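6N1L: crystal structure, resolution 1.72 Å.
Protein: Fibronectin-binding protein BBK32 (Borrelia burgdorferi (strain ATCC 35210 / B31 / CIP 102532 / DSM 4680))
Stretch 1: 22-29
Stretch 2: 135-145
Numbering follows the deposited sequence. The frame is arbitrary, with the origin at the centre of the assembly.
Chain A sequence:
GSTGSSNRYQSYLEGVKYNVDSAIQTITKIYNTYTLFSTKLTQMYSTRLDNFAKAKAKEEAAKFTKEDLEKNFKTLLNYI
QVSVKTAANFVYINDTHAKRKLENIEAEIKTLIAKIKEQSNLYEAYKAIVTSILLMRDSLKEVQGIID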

# COMPACT_ATOMS: atom_id res chain seq x y z
N SER A 22 -0.35 10.61 -2.03
CA SER A 22 -1.47 9.88 -1.44
C SER A 22 -1.24 8.38 -1.50
O SER A 22 -1.64 7.65 -0.59
CB SER A 22 -2.77 10.24 -2.14
OG SER A 22 -3.00 11.64 -2.09
N ALA A 23 -0.62 7.89 -2.57
CA ALA A 23 -0.34 6.46 -2.66
C ALA A 23 0.68 6.05 -1.61
O ALA A 23 0.55 4.97 -0.99
CB ALA A 23 0.16 6.10 -4.06
N ILE A 24 1.68 6.90 -1.38
CA ILE A 24 2.69 6.63 -0.37
C ILE A 24 2.04 6.53 1.00
O ILE A 24 2.30 5.60 1.78
CB ILE A 24 3.79 7.71 -0.39
CG1 ILE A 24 4.62 7.59 -1.67
CG2 ILE A 24 4.70 7.60 0.83
CD1 ILE A 24 5.68 8.69 -1.81
N GLN A 25 1.17 7.50 1.31
CA GLN A 25 0.43 7.49 2.57
C GLN A 25 -0.40 6.22 2.72
O GLN A 25 -0.52 5.68 3.83
CB GLN A 25 -0.48 8.72 2.65
CG GLN A 25 0.25 10.06 2.66
CD GLN A 25 1.04 10.30 3.94
OE1 GLN A 25 2.12 9.73 4.14
NE2 GLN A 25 0.50 11.14 4.81
N THR A 26 -1.04 5.77 1.64
CA THR A 26 -1.87 4.58 1.69
C THR A 26 -1.03 3.34 1.99
O THR A 26 -1.45 2.48 2.77
CB THR A 26 -2.64 4.41 0.39
OG1 THR A 26 -3.38 5.61 0.10
CG2 THR A 26 -3.60 3.23 0.46
N ILE A 27 0.14 3.21 1.35
CA ILE A 27 1.02 2.10 1.68
C ILE A 27 1.39 2.14 3.16
O ILE A 27 1.39 1.11 3.83
CB ILE A 27 2.27 2.12 0.79
CG1 ILE A 27 1.85 1.79 -0.64
CG2 ILE A 27 3.29 1.11 1.32
CD1 ILE A 27 2.98 1.88 -1.69
N THR A 28 1.72 3.32 3.68
CA THR A 28 2.08 3.40 5.09
C THR A 28 0.92 2.95 5.97
O THR A 28 1.12 2.24 6.96
CB THR A 28 2.54 4.82 5.45
OG1 THR A 28 3.66 5.19 4.62
CG2 THR A 28 2.96 4.91 6.90
N LYS A 29 -0.31 3.32 5.58
CA LYS A 29 -1.49 2.88 6.31
C LYS A 29 -1.63 1.36 6.31
O LYS A 29 -1.92 0.75 7.35
CB LYS A 29 -2.74 3.53 5.71
CG LYS A 29 -4.04 3.18 6.42
CD LYS A 29 -5.23 3.71 5.63
CE LYS A 29 -6.54 3.40 6.32
NZ LYS A 29 -7.71 3.81 5.49
N LEU A 135 8.87 -1.96 -0.81
CA LEU A 135 9.72 -1.58 -1.93
C LEU A 135 9.02 -0.58 -2.84
O LEU A 135 9.65 0.37 -3.35
CB LEU A 135 10.13 -2.84 -2.71
CG LEU A 135 11.12 -3.72 -1.94
CD1 LEU A 135 11.26 -5.11 -2.53
CD2 LEU A 135 12.47 -3.01 -1.86
N MET A 136 7.73 -0.78 -3.08
CA MET A 136 6.93 0.12 -3.89
C MET A 136 6.91 1.53 -3.32
O MET A 136 7.03 2.52 -4.06
CB MET A 136 5.51 -0.45 -4.00
CG MET A 136 4.57 0.36 -4.87
SD MET A 136 2.96 -0.44 -4.91
CE MET A 136 3.36 -1.95 -5.78
N ARG A 137 6.77 1.67 -1.99
CA ARG A 137 6.81 3.00 -1.39
C ARG A 137 8.13 3.69 -1.68
O ARG A 137 8.17 4.89 -1.96
CB ARG A 137 6.57 2.90 0.12
CG ARG A 137 6.47 4.24 0.81
CD ARG A 137 6.08 4.06 2.30
NE ARG A 137 7.09 3.29 3.01
CZ ARG A 137 7.05 3.01 4.32
NH1 ARG A 137 6.03 3.42 5.06
NH2 ARG A 137 8.02 2.31 4.87
N ASP A 138 9.24 2.94 -1.60
CA ASP A 138 10.54 3.50 -1.92
C ASP A 138 10.61 3.94 -3.38
O ASP A 138 11.09 5.03 -3.69
CB ASP A 138 11.65 2.49 -1.62
CG ASP A 138 11.90 2.33 -0.12
OD1 ASP A 138 11.39 3.15 0.67
OD2 ASP A 138 12.62 1.38 0.25
N SER A 139 10.09 3.11 -4.29
CA SER A 139 10.08 3.48 -5.71
C SER A 139 9.23 4.72 -5.95
O SER A 139 9.59 5.58 -6.75
CB SER A 139 9.57 2.32 -6.57
OG SER A 139 10.36 1.15 -6.43
N LEU A 140 8.08 4.82 -5.27
CA LEU A 140 7.26 6.02 -5.39
C LEU A 140 7.99 7.25 -4.87
O LEU A 140 7.80 8.36 -5.40
CB LEU A 140 5.94 5.84 -4.64
CG LEU A 140 4.99 4.80 -5.25
CD1 LEU A 140 3.81 4.56 -4.31
CD2 LEU A 140 4.49 5.24 -6.63
N LYS A 141 8.82 7.09 -3.84
CA LYS A 141 9.63 8.21 -3.35
C LYS A 141 10.64 8.65 -4.41
O LYS A 141 10.90 9.85 -4.56
CB LYS A 141 10.33 7.82 -2.05
CG LYS A 141 9.41 7.84 -0.83
CD LYS A 141 10.04 7.11 0.35
CE LYS A 141 9.06 6.95 1.50
NZ LYS A 141 8.78 8.25 2.18
N GLU A 142 11.22 7.69 -5.13
CA GLU A 142 12.08 8.03 -6.27
C GLU A 142 11.33 8.83 -7.32
O GLU A 142 11.85 9.81 -7.86
CB GLU A 142 12.66 6.76 -6.88
CG GLU A 142 13.93 6.30 -6.21
CD GLU A 142 14.06 4.79 -6.14
OE1 GLU A 142 13.76 4.10 -7.15
OE2 GLU A 142 14.46 4.28 -5.07
N VAL A 143 10.10 8.40 -7.64
CA VAL A 143 9.28 9.12 -8.62
C VAL A 143 9.13 10.57 -8.22
O VAL A 143 9.27 11.48 -9.05
CB VAL A 143 7.91 8.43 -8.77
CG1 VAL A 143 6.89 9.39 -9.37
CG2 VAL A 143 8.03 7.16 -9.60
N GLN A 144 8.85 10.82 -6.94
CA GLN A 144 8.69 12.19 -6.46
C GLN A 144 9.94 13.01 -6.70
O GLN A 144 9.85 14.20 -7.03
CB GLN A 144 8.31 12.19 -4.98
CG GLN A 144 6.90 11.67 -4.70
CD GLN A 144 5.81 12.62 -5.17
OE1 GLN A 144 5.81 13.09 -6.32
NE2 GLN A 144 4.86 12.91 -4.29
N GLY A 145 11.12 12.41 -6.54
CA GLY A 145 12.35 13.15 -6.79
C GLY A 145 12.59 13.42 -8.25
O GLY A 145 13.12 14.47 -8.63

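Two helical segments, far apart in sequence, pack side by side and nearly antiparallel, their N-to-C directions 160° apart and their axes 9.6 Å apart at closest approach. Together they bury 401 Å² of surface, where the close contacts are mainly between apolar side-chain atoms and one hydrogen bond joins the helices.

Leu135, at the start of the second stretch, lies out of reach of the first, and contact begins with Met136. Its CA-to-CB bond points sideways, yet the long, flexible chain remains close: Met136 CG lies 3.9 Å from Ile27 CD1. An unbranched thioether chain suits this buried position because it is apolar throughout and can follow the contours of its neighbours.

Arg137 does two jobs. Here the backbones come closest, with Arg137 CA 5.6 Å from Ile24 CA. The aliphatic part of the side chain packs against isoleucine, Arg137 CG lying 3.8 Å from Ile24 CG2 and Arg137 CB 3.9 Å from Ile27 CG2. Ile27, buried and pointing toward the second helix, suits its place because its branched apolar chain touches Met136, Arg137 and Leu140 together. With chi1 and chi2 both t, the arginine chain is extended as far as CD; chi3, in the p well, then turns it. Arg137 NH1 donates a hydrogen bond to Thr28 OG1 (3.0 Å, N-H...O angle 156°). The hydroxyl sits at the guanidinium edge, near its plane, where the N-H groups point. Arginine thus covers apolar surface with its methylenes and uses its charged end for the hydrogen bond; the residue as a whole is partly exposed.

Asp138 points away and Ser139 is out of reach, so these polar residues take no part in the contact. One turn after Met136, Leu140 points toward the first helix and is buried. Leu140 CB meets Ile24 CG1 at 3.7 Å, while Leu140 CD1 reaches both Ile27 CD1 at 3.8 Å and Ala23 CB at 4.0 Å. One methyl, Leu140 CD1, thus touches two residues one turn apart, and the single methyl of Ala23 adds an apolar contact while occupying little space.

Lys141 works at the margin. Lys141 CG lies 3.9 Å from Ile24 CD1, so the methylenes contribute apolar contact although the residue is exposed overall. Glu142 and Val143 do not reach across. Gln144 points toward the first helix and offers its aliphatic portion, Gln144 CG lying 4.3 Å from Ile24 CD1; Gly145 makes no contact.

Seen from the first helix, Ile24 is the knob, seated among Arg137, Leu140, Lys141 and Gln144. With chi1 m and chi2 t, its extended branched chain fills this hole, and it has the largest covered area of any residue here.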